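Local structure of CDP-glucose-4,6-dehydratase (Yersinia pseudotuberculosis, 1RKX) at residues Ile130-Cys135 against Tyr157-Gly162; Tyr256-Phe262 against Lys309-Leu314; Gln278-Trp283 against Leu326-Val330; Gly198-Trp202 against Trp332-Trp336. The protein catalyses the NAD-dependent removal of water from CDP-D-glucose to give CDP-4-dehydro-6-deoxy-D-glucose, as a member of the short-chain dehydrogenase/reductase family. Residues are numbered along the deposited sequence.

Contact 1 (Ile130-Cys135 against Tyr157-Gly162). With NAD (nicotinamide-adenine-dinucleotide), chain G.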
# COMPACT_ATOMS: atom_id res chain seq x y z
N ILE C 130 8.90 2.88 -24.66
CA ILE C 130 9.43 1.66 -24.08
C ILE C 130 10.36 2.00 -22.92
O ILE C 130 11.40 2.65 -23.10
CB ILE C 130 10.23 0.83 -25.12
CG1 ILE C 130 9.28 0.15 -26.11
CG2 ILE C 130 11.08 -0.23 -24.42
CD1 ILE C 130 8.49 1.12 -26.96
N THR C 131 9.99 1.57 -21.73
CA THR C 131 10.82 1.82 -20.56
C THR C 131 11.50 0.50 -20.21
O THR C 131 12.46 0.10 -20.89
CB THR C 131 9.99 2.38 -19.38
OG1 THR C 131 8.93 1.48 -19.04
CG2 THR C 131 9.39 3.73 -19.78
N SER C 132 11.01 -0.21 -19.20
CA SER C 132 11.62 -1.49 -18.83
C SER C 132 10.83 -2.18 -17.73
O SER C 132 10.09 -1.54 -17.01
CB SER C 132 13.05 -1.26 -18.33
OG SER C 132 13.63 -2.48 -17.88
N ASP C 133 11.00 -3.49 -17.62
CA ASP C 133 10.33 -4.23 -16.56
C ASP C 133 11.04 -3.83 -15.25
O ASP C 133 10.49 -3.99 -14.16
CB ASP C 133 10.42 -5.75 -16.79
CG ASP C 133 11.85 -6.26 -16.83
OD1 ASP C 133 12.69 -5.61 -17.48
OD2 ASP C 133 12.12 -7.32 -16.22
N LYS C 134 12.24 -3.27 -15.38
CA LYS C 134 13.03 -2.85 -14.22
C LYS C 134 12.70 -1.45 -13.69
O LYS C 134 13.41 -0.93 -12.82
CB LYS C 134 14.53 -2.92 -14.55
CG LYS C 134 14.99 -4.28 -15.04
CD LYS C 134 14.65 -5.37 -14.05
CE LYS C 134 15.02 -6.75 -14.59
NZ LYS C 134 16.49 -6.89 -14.79
N CYS C 135 11.65 -0.82 -14.20
CA CYS C 135 11.31 0.52 -13.72
C CYS C 135 10.69 0.49 -12.32
O CYS C 135 10.63 1.52 -11.65
CB CYS C 135 10.33 1.20 -14.69
SG CYS C 135 8.73 0.41 -14.76
N TYR C 157 20.70 2.13 -14.54
CA TYR C 157 19.85 1.77 -15.68
C TYR C 157 18.40 1.62 -15.23
O TYR C 157 17.50 2.29 -15.76
CB TYR C 157 20.32 0.46 -16.33
CG TYR C 157 19.22 -0.20 -17.14
CD1 TYR C 157 18.84 0.29 -18.39
CD2 TYR C 157 18.53 -1.30 -16.63
CE1 TYR C 157 17.79 -0.28 -19.10
CE2 TYR C 157 17.47 -1.88 -17.33
CZ TYR C 157 17.11 -1.36 -18.56
OH TYR C 157 16.06 -1.93 -19.24
N SER C 158 18.17 0.72 -14.27
CA SER C 158 16.83 0.48 -13.76
C SER C 158 16.21 1.78 -13.27
O SER C 158 15.07 2.12 -13.60
CB SER C 158 16.87 -0.54 -12.60
OG SER C 158 17.38 -1.78 -13.04
N ASN C 159 16.99 2.54 -12.50
CA ASN C 159 16.51 3.80 -11.95
C ASN C 159 16.19 4.83 -13.03
O ASN C 159 15.21 5.58 -12.92
CB ASN C 159 17.53 4.35 -10.95
CG ASN C 159 16.96 5.47 -10.10
OD1 ASN C 159 17.12 6.65 -10.42
ND2 ASN C 159 16.27 5.10 -9.03
N SER C 160 17.00 4.88 -14.09
CA SER C 160 16.77 5.83 -15.17
C SER C 160 15.45 5.50 -15.85
O SER C 160 14.76 6.39 -16.35
CB SER C 160 17.91 5.82 -16.19
OG SER C 160 17.90 4.66 -17.00
N LYS C 161 15.08 4.22 -15.87
CA LYS C 161 13.83 3.79 -16.49
C LYS C 161 12.66 4.19 -15.59
O LYS C 161 11.58 4.55 -16.08
CB LYS C 161 13.84 2.28 -16.76
CG LYS C 161 14.78 1.88 -17.91
CD LYS C 161 14.28 2.41 -19.26
CE LYS C 161 15.08 1.87 -20.43
NZ LYS C 161 14.43 2.21 -21.73
N GLY C 162 12.89 4.13 -14.28
CA GLY C 162 11.87 4.56 -13.34
C GLY C 162 11.66 6.05 -13.56
O GLY C 162 10.53 6.55 -13.54
PA NAD G . 19.74 -2.64 -28.20
O1A NAD G . 21.01 -2.21 -27.57
O2A NAD G . 19.82 -3.72 -29.22
O5B NAD G . 19.00 -1.38 -28.88
C5B NAD G . 19.17 -0.07 -28.30
C4B NAD G . 18.92 1.03 -29.34
O4B NAD G . 19.16 2.24 -28.58
C3B NAD G . 19.95 1.03 -30.46
O3B NAD G . 19.22 1.12 -31.70
C2B NAD G . 20.80 2.25 -30.13
O2B NAD G . 21.45 2.83 -31.30
C1B NAD G . 19.80 3.14 -29.44
N9A NAD G . 20.44 4.18 -28.65
C8A NAD G . 21.13 4.04 -27.48
N7A NAD G . 21.60 5.19 -27.00
C5A NAD G . 21.19 6.13 -27.93
C6A NAD G . 21.38 7.52 -28.00
N6A NAD G . 22.04 8.27 -27.13
N1A NAD G . 20.84 8.18 -29.07
C2A NAD G . 20.16 7.44 -30.00
N3A NAD G . 19.92 6.15 -30.04
C4A NAD G . 20.47 5.53 -28.96
O3 NAD G . 18.74 -3.02 -27.07
PN NAD G . 17.21 -3.59 -27.14
O1N NAD G . 17.29 -4.92 -26.52
O2N NAD G . 16.78 -3.62 -28.56
O5D NAD G . 16.42 -2.59 -26.19
C5D NAD G . 15.38 -1.81 -26.79
C4D NAD G . 14.69 -0.98 -25.73
O4D NAD G . 14.03 -1.96 -24.85
C3D NAD G . 15.53 -0.13 -24.78
O3D NAD G . 14.75 1.00 -24.37
C2D NAD G . 15.77 -1.09 -23.62
O2D NAD G . 16.12 -0.36 -22.43
C1D NAD G . 14.42 -1.75 -23.52
N1N NAD G . 14.49 -3.02 -22.79
C2N NAD G . 15.00 -4.19 -23.36
C3N NAD G . 14.97 -5.49 -22.61
C7N NAD G . 15.48 -6.69 -23.30
O7N NAD G . 15.42 -7.76 -22.68
N7N NAD G . 15.99 -6.67 -24.55
C4N NAD G . 14.51 -5.49 -21.17
C5N NAD G . 14.02 -4.15 -20.72
C6N NAD G . 14.01 -3.05 -21.45
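Rossmann-type enzymes bind their cofactor at the C-terminal ends of the parallel strands. Ile130 closes strand 126-130: its CG2 lies 3.4 Å from NAD O4D, and its carbonyl O takes a weak hydrogen bond from Lys161 NZ at 3.4 Å. The stronger bond goes to the next carbonyl, with Lys161 NZ 3.0 Å from Thr131 O, while the Thr131 hydroxyl turns to Glu165. Ser132 is the polar centre of the loop. Its OG lies 2.8 Å from Tyr157 OH, a hydrogen bond between hydroxyls, and also accepts from Lys134 N at 3.0 Å, which makes an ST turn; its CB rests 3.6 Å from Lys161 CG. Asp133 OD1 comes within 3.8 Å of NAD C5N. Beyond it, Lys134 CB packs 3.4 Å from Ser158 OG, a hydroxyl bonded to Asp155, and Lys134 CG meets the edge of the Tyr157 ring. At Cys135 the backbones draw closest, with CA 4.1 Å from Gly162 CA, a spacing allowed because Gly162 has no side chain; a CB there would come tight against Cys135 O. Lys161 NZ also binds the nicotinamide ribose through NAD O3D at 2.9 Å, and weakly O2D, while Tyr157 OH stands 3.2 Å from NAD C6N. Tyr157 and Lys161 thus form the YxxxK motif that, with Ser132, is consistent with the Ser-Tyr-Lys catalytic triad of short-chain dehydrogenases/reductases.

Contact 2 (Tyr256-Phe262 against Lys309-Leu314)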
# COMPACT_ATOMS: atom_id res chain seq x y z
N TYR C 256 -6.37 4.72 -23.27
CA TYR C 256 -5.24 3.81 -23.15
C TYR C 256 -3.91 4.48 -22.84
O TYR C 256 -2.87 3.81 -22.83
CB TYR C 256 -5.12 2.98 -24.43
CG TYR C 256 -6.35 2.14 -24.70
CD1 TYR C 256 -7.43 2.66 -25.42
CD2 TYR C 256 -6.46 0.85 -24.18
CE1 TYR C 256 -8.58 1.91 -25.61
CE2 TYR C 256 -7.61 0.09 -24.37
CZ TYR C 256 -8.67 0.62 -25.09
OH TYR C 256 -9.81 -0.13 -25.27
N ALA C 257 -3.94 5.78 -22.57
CA ALA C 257 -2.73 6.54 -22.27
C ALA C 257 -2.27 6.33 -20.82
O ALA C 257 -2.40 7.22 -19.98
CB ALA C 257 -2.97 8.03 -22.54
N GLU C 258 -1.72 5.15 -20.55
CA GLU C 258 -1.23 4.81 -19.22
C GLU C 258 -0.04 3.87 -19.37
O GLU C 258 0.52 3.74 -20.45
CB GLU C 258 -2.32 4.08 -18.41
CG GLU C 258 -3.74 4.45 -18.79
CD GLU C 258 -4.78 3.71 -17.97
OE1 GLU C 258 -4.60 2.49 -17.74
OE2 GLU C 258 -5.77 4.34 -17.56
N GLY C 259 0.33 3.20 -18.28
CA GLY C 259 1.44 2.26 -18.31
C GLY C 259 0.93 0.84 -18.51
O GLY C 259 -0.13 0.49 -17.99
N TRP C 260 1.69 0.02 -19.23
CA TRP C 260 1.28 -1.35 -19.52
C TRP C 260 2.39 -2.40 -19.42
O TRP C 260 3.46 -2.23 -19.99
CB TRP C 260 0.70 -1.44 -20.93
CG TRP C 260 -0.44 -0.51 -21.19
CD1 TRP C 260 -0.37 0.82 -21.47
CD2 TRP C 260 -1.83 -0.85 -21.17
NE1 TRP C 260 -1.64 1.34 -21.62
CE2 TRP C 260 -2.55 0.33 -21.44
CE3 TRP C 260 -2.54 -2.04 -20.94
CZ2 TRP C 260 -3.95 0.37 -21.49
CZ3 TRP C 260 -3.94 -2.01 -20.99
CH2 TRP C 260 -4.63 -0.81 -21.27
N ASN C 261 2.10 -3.49 -18.71
CA ASN C 261 3.02 -4.60 -18.54
C ASN C 261 2.82 -5.66 -19.63
O ASN C 261 1.69 -6.00 -19.97
CB ASN C 261 2.77 -5.33 -17.21
CG ASN C 261 3.26 -4.56 -15.99
OD1 ASN C 261 2.87 -4.88 -14.87
ND2 ASN C 261 4.11 -3.57 -16.20
N PHE C 262 3.92 -6.20 -20.14
CA PHE C 262 3.85 -7.27 -21.13
C PHE C 262 4.87 -8.32 -20.73
O PHE C 262 6.05 -8.02 -20.52
CB PHE C 262 4.12 -6.77 -22.55
CG PHE C 262 3.04 -5.87 -23.09
CD1 PHE C 262 3.21 -4.49 -23.10
CD2 PHE C 262 1.84 -6.40 -23.58
CE1 PHE C 262 2.22 -3.65 -23.59
CE2 PHE C 262 0.83 -5.56 -24.07
CZ PHE C 262 1.02 -4.19 -24.07
N LYS C 309 -3.72 -6.45 -16.84
CA LYS C 309 -4.23 -5.25 -17.48
C LYS C 309 -4.21 -5.36 -19.01
O LYS C 309 -5.22 -5.09 -19.67
CB LYS C 309 -3.41 -4.04 -17.03
CG LYS C 309 -3.97 -2.70 -17.46
CD LYS C 309 -3.03 -1.60 -16.97
CE LYS C 309 -3.49 -0.23 -17.36
NZ LYS C 309 -2.62 0.80 -16.72
N ALA C 310 -3.07 -5.73 -19.57
CA ALA C 310 -2.93 -5.89 -21.02
C ALA C 310 -3.93 -6.94 -21.52
O ALA C 310 -4.56 -6.77 -22.57
CB ALA C 310 -1.51 -6.33 -21.36
N LYS C 311 -4.06 -8.03 -20.78
CA LYS C 311 -4.97 -9.10 -21.16
C LYS C 311 -6.43 -8.65 -21.16
O LYS C 311 -7.14 -8.83 -22.14
CB LYS C 311 -4.81 -10.29 -20.21
CG LYS C 311 -5.84 -11.39 -20.44
CD LYS C 311 -5.69 -12.52 -19.43
CE LYS C 311 -6.75 -13.59 -19.66
NZ LYS C 311 -6.52 -14.79 -18.82
N MET C 312 -6.85 -8.04 -20.06
CA MET C 312 -8.22 -7.57 -19.89
C MET C 312 -8.63 -6.36 -20.72
O MET C 312 -9.69 -6.36 -21.35
CB MET C 312 -8.48 -7.25 -18.41
CG MET C 312 -8.26 -8.41 -17.46
SD MET C 312 -9.54 -9.67 -17.58
CE MET C 312 -8.71 -10.92 -18.57
N GLN C 313 -7.80 -5.32 -20.72
CA GLN C 313 -8.12 -4.10 -21.45
C GLN C 313 -7.70 -4.04 -22.91
O GLN C 313 -8.29 -3.30 -23.69
CB GLN C 313 -7.56 -2.89 -20.70
CG GLN C 313 -8.29 -2.60 -19.40
CD GLN C 313 -7.65 -1.46 -18.62
OE1 GLN C 313 -7.36 -0.40 -19.17
NE2 GLN C 313 -7.44 -1.68 -17.33
N LEU C 314 -6.69 -4.81 -23.29
CA LEU C 314 -6.22 -4.80 -24.67
C LEU C 314 -6.57 -6.09 -25.40
O LEU C 314 -6.52 -6.15 -26.63
CB LEU C 314 -4.70 -4.61 -24.74
CG LEU C 314 -4.08 -3.27 -24.34
CD1 LEU C 314 -2.57 -3.40 -24.39
CD2 LEU C 314 -4.56 -2.18 -25.27
O HOH W 1 -6.71 1.16 -16.64
O HOH W 2 -0.64 -5.68 -18.36
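A tryptophan on an edge strand can hold a neighbouring helix by both faces of its indole, and Trp260 does so here. Over one face runs the extended side chain of Lys309, whose CE sits 3.9 Å from the centroid of the six-membered ring in a CH-pi contact; its NZ, 4.8 Å from the same centroid, adds a cation-pi component. Over the opposite face Leu314 CG makes a second CH-pi contact, 4.0 Å from that centroid. The indole is steadied from its own segment by Trp260 NE1 donating to Tyr256 O at 3.0 Å. The lysine chain rises from the indole face, and Lys309 NZ, still above the ring, donates to Gly259 O at 2.8 Å and forms a salt bridge with Glu258 OE1, also 2.8 Å, though weak as a hydrogen bond. Water 1 joins Glu258 OE1 to Gln313 NE2. Leu314 is wedged among three aromatic rings, its CD2 3.7 Å from Tyr256 CD2 and its CD1 3.7 Å from Phe262 CZ, and it also touches Leu244 of helix 236-251. Ala310, small enough to let the helix approach, sets its CB 3.7 Å from Phe262 CE2. The axes of strand 259-261 and helix 309-314 come within 8.2 Å. The arrangement is a short helix packed at the outer edge of the seven-stranded parallel sheet of the Rossmann fold, beside its last strand and inclined to it at 114°.

Contact 3 (Gln278-Trp283 against Leu326-Val330)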
# COMPACT_ATOMS: atom_id res chain seq x y z
N GLN C 278 17.09 -27.89 -23.83
CA GLN C 278 16.16 -27.82 -24.94
C GLN C 278 16.86 -27.30 -26.20
O GLN C 278 16.61 -27.80 -27.30
CB GLN C 278 14.99 -26.89 -24.61
CG GLN C 278 14.22 -27.29 -23.37
CD GLN C 278 13.01 -26.40 -23.13
OE1 GLN C 278 12.43 -26.40 -22.04
NE2 GLN C 278 12.62 -25.63 -24.14
N MET C 279 17.73 -26.32 -26.03
CA MET C 279 18.45 -25.75 -27.17
C MET C 279 19.45 -26.75 -27.73
O MET C 279 19.71 -26.78 -28.93
CB MET C 279 19.14 -24.45 -26.77
CG MET C 279 18.17 -23.31 -26.55
SD MET C 279 19.00 -21.75 -26.19
CE MET C 279 19.54 -21.25 -27.84
N VAL C 280 20.03 -27.57 -26.85
CA VAL C 280 20.99 -28.58 -27.28
C VAL C 280 20.26 -29.58 -28.17
O VAL C 280 20.80 -30.05 -29.17
CB VAL C 280 21.59 -29.33 -26.07
CG1 VAL C 280 22.26 -30.62 -26.53
CG2 VAL C 280 22.61 -28.45 -25.37
N LYS C 281 19.02 -29.90 -27.79
CA LYS C 281 18.21 -30.85 -28.54
C LYS C 281 17.77 -30.27 -29.88
O LYS C 281 17.72 -30.97 -30.88
CB LYS C 281 16.97 -31.23 -27.72
CG LYS C 281 17.29 -31.88 -26.39
CD LYS C 281 16.03 -32.22 -25.61
CE LYS C 281 16.36 -32.81 -24.25
NZ LYS C 281 15.14 -33.13 -23.47
N TYR C 282 17.46 -28.98 -29.89
CA TYR C 282 17.03 -28.32 -31.12
C TYR C 282 18.21 -28.11 -32.05
O TYR C 282 18.05 -28.12 -33.27
CB TYR C 282 16.38 -26.98 -30.80
CG TYR C 282 15.06 -27.10 -30.08
CD1 TYR C 282 14.47 -25.99 -29.47
CD2 TYR C 282 14.38 -28.32 -30.01
CE1 TYR C 282 13.25 -26.09 -28.81
CE2 TYR C 282 13.16 -28.43 -29.35
CZ TYR C 282 12.60 -27.32 -28.75
OH TYR C 282 11.40 -27.43 -28.09
N TRP C 283 19.39 -27.93 -31.48
CA TRP C 283 20.59 -27.71 -32.27
C TRP C 283 21.12 -29.01 -32.85
O TRP C 283 21.34 -29.11 -34.06
CB TRP C 283 21.68 -27.05 -31.42
CG TRP C 283 22.86 -26.61 -32.23
CD1 TRP C 283 23.95 -27.36 -32.57
CD2 TRP C 283 23.04 -25.33 -32.85
NE1 TRP C 283 24.80 -26.63 -33.36
CE2 TRP C 283 24.27 -25.38 -33.55
CE3 TRP C 283 22.29 -24.15 -32.88
CZ2 TRP C 283 24.77 -24.29 -34.27
CZ3 TRP C 283 22.78 -23.06 -33.60
CH2 TRP C 283 24.01 -23.15 -34.29
N LEU C 326 12.30 -21.17 -28.26
CA LEU C 326 13.68 -21.65 -28.36
C LEU C 326 13.92 -22.35 -29.70
O LEU C 326 15.01 -22.28 -30.26
CB LEU C 326 14.00 -22.61 -27.20
CG LEU C 326 14.10 -21.99 -25.80
CD1 LEU C 326 14.33 -23.08 -24.76
CD2 LEU C 326 15.25 -20.98 -25.78
N GLU C 327 12.90 -23.04 -30.19
CA GLU C 327 13.01 -23.73 -31.47
C GLU C 327 13.24 -22.70 -32.57
O GLU C 327 14.09 -22.88 -33.43
CB GLU C 327 11.75 -24.55 -31.73
CG GLU C 327 11.67 -25.16 -33.12
CD GLU C 327 10.65 -26.27 -33.20
OE1 GLU C 327 11.02 -27.44 -32.96
OE2 GLU C 327 9.47 -25.98 -33.48
N TYR C 328 12.47 -21.61 -32.53
CA TYR C 328 12.64 -20.55 -33.52
C TYR C 328 14.01 -19.88 -33.41
O TYR C 328 14.60 -19.51 -34.43
CB TYR C 328 11.55 -19.47 -33.36
CG TYR C 328 10.21 -19.79 -34.01
CD1 TYR C 328 9.16 -20.34 -33.28
CD2 TYR C 328 9.99 -19.52 -35.36
CE1 TYR C 328 7.92 -20.60 -33.87
CE2 TYR C 328 8.76 -19.77 -35.97
CZ TYR C 328 7.73 -20.32 -35.22
OH TYR C 328 6.51 -20.57 -35.81
N ILE C 329 14.52 -19.72 -32.18
CA ILE C 329 15.82 -19.09 -31.92
C ILE C 329 16.94 -19.86 -32.60
O ILE C 329 17.74 -19.30 -33.34
CB ILE C 329 16.16 -19.01 -30.40
CG1 ILE C 329 15.03 -18.33 -29.63
CG2 ILE C 329 17.48 -18.28 -30.20
CD1 ILE C 329 14.58 -17.04 -30.22
N VAL C 330 16.99 -21.16 -32.32
CA VAL C 330 18.02 -22.01 -32.89
C VAL C 330 17.89 -22.00 -34.41
O VAL C 330 18.89 -21.93 -35.13
CB VAL C 330 17.90 -23.46 -32.36
CG1 VAL C 330 18.85 -24.38 -33.11
CG2 VAL C 330 18.21 -23.49 -30.87
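Val330 fits between two aromatic residues of the facing helix: its CG1 lies 3.5 Å from Trp283 CE3 and its CG2 3.9 Å from Tyr282 CB, and more of its surface is covered here than that of any other residue in the contact. One turn earlier Leu326 plays the matching part, with CD2 3.8 Å from Met279 CG. Met279 bridges the two levels, since its CE reaches to 4.0 Å from Val330 CG2. The axes of helices 278-283 and 326-330 approach to 9.3 Å at a crossing angle of -50°, close to the value expected when ridges of residues four apart settle into each other's grooves; Met279 and Trp283 on one side, Leu326 and Val330 on the other, are spaced in just this way. The pair belongs to the C-terminal part of the chain, which in extended short-chain dehydrogenases/reductases forms a smaller helical domain. Toward solvent, Tyr282 brings its ring edge to the backbone of the second helix, CD1 3.4 Å from Glu327 CA, and Glu327 OE1 lies over the ring face. The Tyr282 hydroxyl makes a weak hydrogen bond to Asn323 O. Helix 207-216 adds a third apolar surface, where Ile211 and Phe215 meet Met279.

Contact 4 (Gly198-Trp202 against Trp332-Trp336)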
# COMPACT_ATOMS: atom_id res chain seq x y z
N GLY C 198 15.48 -13.80 -28.92
CA GLY C 198 15.12 -14.04 -30.30
C GLY C 198 16.33 -14.09 -31.21
O GLY C 198 17.45 -13.80 -30.79
N GLY C 199 16.12 -14.47 -32.46
CA GLY C 199 17.23 -14.51 -33.38
C GLY C 199 17.66 -13.08 -33.63
O GLY C 199 16.82 -12.17 -33.64
N GLY C 200 18.96 -12.86 -33.82
CA GLY C 200 19.42 -11.51 -34.10
C GLY C 200 19.88 -10.63 -32.94
O GLY C 200 20.15 -9.45 -33.16
N ASP C 201 19.94 -11.16 -31.73
CA ASP C 201 20.42 -10.35 -30.62
C ASP C 201 21.85 -10.76 -30.34
O ASP C 201 22.11 -11.87 -29.89
CB ASP C 201 19.56 -10.52 -29.37
CG ASP C 201 20.05 -9.65 -28.22
OD1 ASP C 201 20.71 -8.62 -28.48
OD2 ASP C 201 19.75 -9.98 -27.06
N TRP C 202 22.78 -9.86 -30.62
CA TRP C 202 24.18 -10.15 -30.41
C TRP C 202 24.78 -9.42 -29.22
O TRP C 202 25.99 -9.21 -29.14
CB TRP C 202 24.96 -9.85 -31.69
CG TRP C 202 24.94 -11.01 -32.66
CD1 TRP C 202 25.67 -12.16 -32.57
CD2 TRP C 202 24.13 -11.13 -33.84
NE1 TRP C 202 25.36 -13.00 -33.62
CE2 TRP C 202 24.42 -12.39 -34.41
CE3 TRP C 202 23.19 -10.31 -34.47
CZ2 TRP C 202 23.81 -12.85 -35.59
CZ3 TRP C 202 22.58 -10.76 -35.64
CH2 TRP C 202 22.89 -12.02 -36.19
N TRP C 332 16.65 -19.65 -36.40
CA TRP C 332 17.11 -18.37 -36.93
C TRP C 332 18.63 -18.34 -36.98
O TRP C 332 19.23 -17.96 -37.99
CB TRP C 332 16.59 -17.23 -36.05
CG TRP C 332 16.65 -15.88 -36.70
CD1 TRP C 332 15.61 -15.21 -37.27
CD2 TRP C 332 17.80 -15.04 -36.84
NE1 TRP C 332 16.04 -14.00 -37.76
CE2 TRP C 332 17.37 -13.87 -37.51
CE3 TRP C 332 19.14 -15.15 -36.46
CZ2 TRP C 332 18.25 -12.82 -37.82
CZ3 TRP C 332 20.02 -14.11 -36.77
CH2 TRP C 332 19.56 -12.96 -37.44
N HIS C 333 19.27 -18.76 -35.90
CA HIS C 333 20.72 -18.73 -35.89
C HIS C 333 21.39 -19.58 -36.96
O HIS C 333 22.21 -19.08 -37.73
CB HIS C 333 21.25 -19.12 -34.51
CG HIS C 333 22.56 -18.48 -34.18
ND1 HIS C 333 22.69 -17.11 -34.06
CD2 HIS C 333 23.79 -19.00 -33.96
CE1 HIS C 333 23.95 -16.82 -33.79
NE2 HIS C 333 24.64 -17.95 -33.72
N LYS C 334 21.05 -20.87 -37.03
CA LYS C 334 21.68 -21.72 -38.03
C LYS C 334 21.41 -21.28 -39.46
O LYS C 334 22.23 -21.50 -40.35
CB LYS C 334 21.32 -23.20 -37.82
CG LYS C 334 19.87 -23.50 -37.55
CD LYS C 334 19.67 -25.02 -37.41
CE LYS C 334 20.61 -25.62 -36.37
NZ LYS C 334 20.47 -27.10 -36.25
N ASN C 335 20.26 -20.66 -39.71
CA ASN C 335 19.99 -20.18 -41.05
C ASN C 335 20.95 -19.04 -41.33
O ASN C 335 21.48 -18.91 -42.44
CB ASN C 335 18.54 -19.71 -41.20
CG ASN C 335 17.63 -20.80 -41.73
OD1 ASN C 335 17.06 -21.59 -40.97
ND2 ASN C 335 17.51 -20.88 -43.06
N TRP C 336 21.19 -18.21 -40.32
CA TRP C 336 22.12 -17.09 -40.46
C TRP C 336 23.52 -17.63 -40.72
O TRP C 336 24.23 -17.15 -41.61
CB TRP C 336 22.12 -16.25 -39.18
CG TRP C 336 23.25 -15.26 -39.12
CD1 TRP C 336 23.43 -14.17 -39.94
CD2 TRP C 336 24.36 -15.28 -38.23
NE1 TRP C 336 24.60 -13.53 -39.61
CE2 TRP C 336 25.19 -14.19 -38.57
CE3 TRP C 336 24.75 -16.13 -37.19
CZ2 TRP C 336 26.39 -13.92 -37.89
CZ3 TRP C 336 25.94 -15.86 -36.51
CH2 TRP C 336 26.74 -14.76 -36.87
O HOH W 3 21.14 -14.73 -33.92
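An aromatic cluster of Trp202, Trp332 and Trp336 lies where the loop after strand 196-197 meets helix 322-338; beside it, glycines let backbone pack on a ring. Gly198 to Asp201 form a type II turn laid on one face of Trp332. Gly199 CA is 3.9 Å from the centroid of its five-membered ring and Gly200 CA 4.0 Å from that of its six-membered ring, both CH-pi contacts. A CB on Gly199 would collide with Trp332 CG, and at the backbone angles of Gly200 (phi 93°, psi 6°) a CB would press on the carbonyl O of Gly199, which calls for glycine. Trp202 then directs its edge at the face of Trp336, six-membered centroids 4.7 Å apart, with Trp202 CZ2 3.5 Å from Trp336 CE2. Water 3 accepts from Gly200 N at 2.9 Å and bonds His333 ND1 at 2.8 Å, while His333 NE2 is held by Glu216. With Gly199 O bonded to Trp24 of helix 20-31, the cluster sits at the seam between Rossmann core and C-terminal helices, as in a two-domain extended short-chain dehydrogenase/reductase.

In the fold
All four contacts are largely buried, yet their chemistry changes with place. Contact 1, nearest the chain's centre, is polar and cofactor-bound; contact 2, about 17 Å from it between centres, serves the outer edge of the same parallel sheet and mixes a salt bridge with cation-pi and CH-pi contacts to one indole. Contacts 3 and 4 share helix 322-338 and touch: Trp283 O lies 3.1 Å from Lys334 NZ, and Ile329 CD1 packs 3.1 Å from Gly198 CA. Contact 3, farthest from the centre, is partly open to solvent at Tyr282 and Glu327 and is chiefly apolar, whereas contact 4 pairs aromatic rings with bare glycine backbone. Contacts 1 and 4 fall on opposite sides of the chain's centre.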